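Local coordinates for protein NADP-dependent alcohol dehydrogenase (Entamoeba histolytica, PDB 2OUI) that probably catalyses the NADP-dependent, reversible oxidation of alcohols to aldehydes or ketones, as a zinc-containing member of the medium-chain dehydrogenase family, at residues Ser149-Thr154 and Ile175-Leu180. The protein carries 1 engineered substitution. Numbering follows the deposited sequence.
Sequences SDMVTT and IGPVGL. With ZN (zinc ion), chain E; NO3 (nitrate ion), chain F; EDO (1,2-ethanediol), chain J.
Met151 meets Pro177 and Val178 because its chain bends at chi2 (-64°) and again at chi3, which lays the thioether along the start of helix 177-188. Its SD rests 3.6 Å from Pro177 CB, the methionine chain running alongside the proline ring in the same direction, while Val178 lies roughly perpendicular to it, with CG2 3.6 Å from Met151 CE. The branches of Val178 divide the work: CG1, anti to the backbone N (chi1 174°), is the one that reaches Thr154, ending 3.8 Å from its methyl CG2. The link between the helices is therefore apolar, and Met151 and Val178 contribute most of the area buried between them. The side chains of Met151 and Pro177 also touch Lys346 of strand 346-350.

Segment 175-180 carries Gly176 and Gly179 of what is probably the glycine-rich turn of the Rossmann fold, where strand 170-173 passes into helix 177-188 with Gly176 as N-cap. At this helix start a nitrate, probably from the crystallisation liquor, accepts a bond from Val178 N to its O2 (2.8 Å, 162° at the hydrogen) and is also held by Thr38 OG1. Such an anion site is consistent with the dinucleotide-binding role of this turn in related dehydrogenases.

Helix 148-161 brings the zinc site, probably the catalytic one as in related alcohol dehydrogenases, to the same junction: Asp150 OD2 binds zinc at 1.9 Å, alongside Cys37 and His59. Thr154 OG1, one turn on, lies 2.8 Å from both Asp150 OD1 and Asp150 O, next to the zinc ligand. A cacodylate ion, probably also from the crystallisation liquor, is hydrogen-bonded to the same hydroxyl.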
loop_
_atom_site.group_PDB
_atom_site.type_symbol
_atom_site.label_atom_id
_atom_site.label_comp_id
_atom_site.label_asym_id
_atom_site.label_seq_id
_atom_site.Cartn_x
_atom_site.Cartn_y
_atom_site.Cartn_z
ATOM N N SER A 149 25.632 -5.772 -4.374
ATOM C CA SER A 149 25.103 -6.531 -5.508
ATOM C C SER A 149 24.007 -7.497 -5.094
ATOM O O SER A 149 23.042 -7.684 -5.828
ATOM C CB SER A 149 26.237 -7.368 -6.129
ATOM O OG SER A 149 27.273 -6.512 -6.586
ATOM N N ASP A 150 24.183 -8.073 -3.906
ATOM C CA ASP A 150 23.358 -9.175 -3.419
ATOM C C ASP A 150 23.153 -9.025 -1.909
ATOM O O ASP A 150 22.013 -9.048 -1.459
ATOM C CB ASP A 150 24.034 -10.501 -3.791
ATOM C CG ASP A 150 23.168 -11.740 -3.536
ATOM O OD1 ASP A 150 21.955 -11.605 -3.214
ATOM O OD2 ASP A 150 23.736 -12.859 -3.650
ATOM N N MET A 151 24.213 -8.827 -1.123
ATOM C CA MET A 151 24.029 -8.900 0.347
ATOM C C MET A 151 23.167 -7.771 0.904
ATOM O O MET A 151 22.177 -8.023 1.590
ATOM C CB MET A 151 25.353 -8.975 1.097
ATOM C CG MET A 151 26.235 -10.186 0.699
ATOM S SD MET A 151 25.470 -11.773 1.112
ATOM C CE MET A 151 24.622 -12.240 -0.399
ATOM N N VAL A 152 23.526 -6.535 0.590
ATOM C CA VAL A 152 22.737 -5.394 1.082
ATOM C C VAL A 152 21.325 -5.415 0.496
ATOM O O VAL A 152 20.346 -5.278 1.242
ATOM C CB VAL A 152 23.374 -4.083 0.741
ATOM C CG1 VAL A 152 22.465 -2.948 1.210
ATOM C CG2 VAL A 152 24.773 -4.000 1.396
ATOM N N THR A 153 21.217 -5.585 -0.825
ATOM C CA THR A 153 19.911 -5.549 -1.477
ATOM C C THR A 153 18.969 -6.668 -1.033
ATOM O O THR A 153 17.797 -6.416 -0.766
ATOM C CB THR A 153 19.999 -5.419 -3.017
ATOM O OG1 THR A 153 18.662 -5.393 -3.541
ATOM C CG2 THR A 153 20.793 -6.583 -3.638
ATOM N N THR A 154 19.488 -7.883 -0.885
ATOM C CA THR A 154 18.650 -9.003 -0.436
ATOM C C THR A 154 18.289 -8.847 1.039
ATOM O O THR A 154 17.130 -9.032 1.413
ATOM C CB THR A 154 19.347 -10.345 -0.680
ATOM O OG1 THR A 154 19.657 -10.429 -2.085
ATOM C CG2 THR A 154 18.442 -11.503 -0.282
ATOM N N ILE A 175 21.574 -15.101 10.664
ATOM C CA ILE A 175 22.469 -13.953 10.686
ATOM C C ILE A 175 23.773 -14.191 9.897
ATOM O O ILE A 175 24.833 -13.847 10.378
ATOM C CB ILE A 175 22.784 -13.542 12.158
ATOM C CG1 ILE A 175 21.492 -13.333 12.956
ATOM C CG2 ILE A 175 23.592 -12.266 12.226
ATOM C CD1 ILE A 175 20.614 -12.209 12.419
ATOM N N GLY A 176 23.689 -14.801 8.719
ATOM C CA GLY A 176 24.829 -14.776 7.813
ATOM C C GLY A 176 24.909 -13.356 7.264
ATOM O O GLY A 176 24.236 -12.453 7.749
ATOM N N PRO A 177 25.716 -13.141 6.225
ATOM C CA PRO A 177 25.814 -11.789 5.660
ATOM C C PRO A 177 24.467 -11.203 5.218
ATOM O O PRO A 177 24.261 -10.000 5.368
ATOM C CB PRO A 177 26.764 -11.963 4.459
ATOM C CG PRO A 177 26.806 -13.442 4.212
ATOM C CD PRO A 177 26.611 -14.098 5.542
ATOM N N VAL A 178 23.565 -12.014 4.671
ATOM C CA VAL A 178 22.240 -11.502 4.279
ATOM C C VAL A 178 21.453 -11.088 5.505
ATOM O O VAL A 178 20.895 -9.992 5.529
ATOM C CB VAL A 178 21.411 -12.506 3.435
ATOM C CG1 VAL A 178 19.934 -11.988 3.152
ATOM C CG2 VAL A 178 22.111 -12.745 2.104
ATOM N N GLY A 179 21.405 -11.956 6.514
ATOM C CA GLY A 179 20.686 -11.627 7.762
ATOM C C GLY A 179 21.212 -10.389 8.470
ATOM O O GLY A 179 20.450 -9.623 9.079
ATOM N N LEU A 180 22.530 -10.224 8.466
ATOM C CA LEU A 180 23.142 -9.031 9.060
ATOM C C LEU A 180 22.631 -7.793 8.341
ATOM O O LEU A 180 22.394 -6.747 8.966
ATOM C CB LEU A 180 24.672 -9.113 8.993
ATOM C CG LEU A 180 25.364 -10.135 9.909
ATOM C CD1 LEU A 180 26.876 -10.189 9.629
ATOM C CD2 LEU A 180 25.128 -9.748 11.344
HETATM ZN ZN ZN E . 23.660 -14.709 -3.839
HETATM N N NO3 F . 23.781 -16.043 3.753
HETATM O O1 NO3 F . 24.811 -16.259 2.822
HETATM O O2 NO3 F . 23.651 -14.815 4.363
HETATM O O3 NO3 F . 22.879 -17.061 4.081
HETATM C C1 EDO J . 25.002 -17.528 12.183
HETATM O O1 EDO J . 24.512 -18.399 13.209
HETATM C C2 EDO J . 23.990 -17.497 11.047
HETATM O O2 EDO J . 22.663 -17.658 11.583
#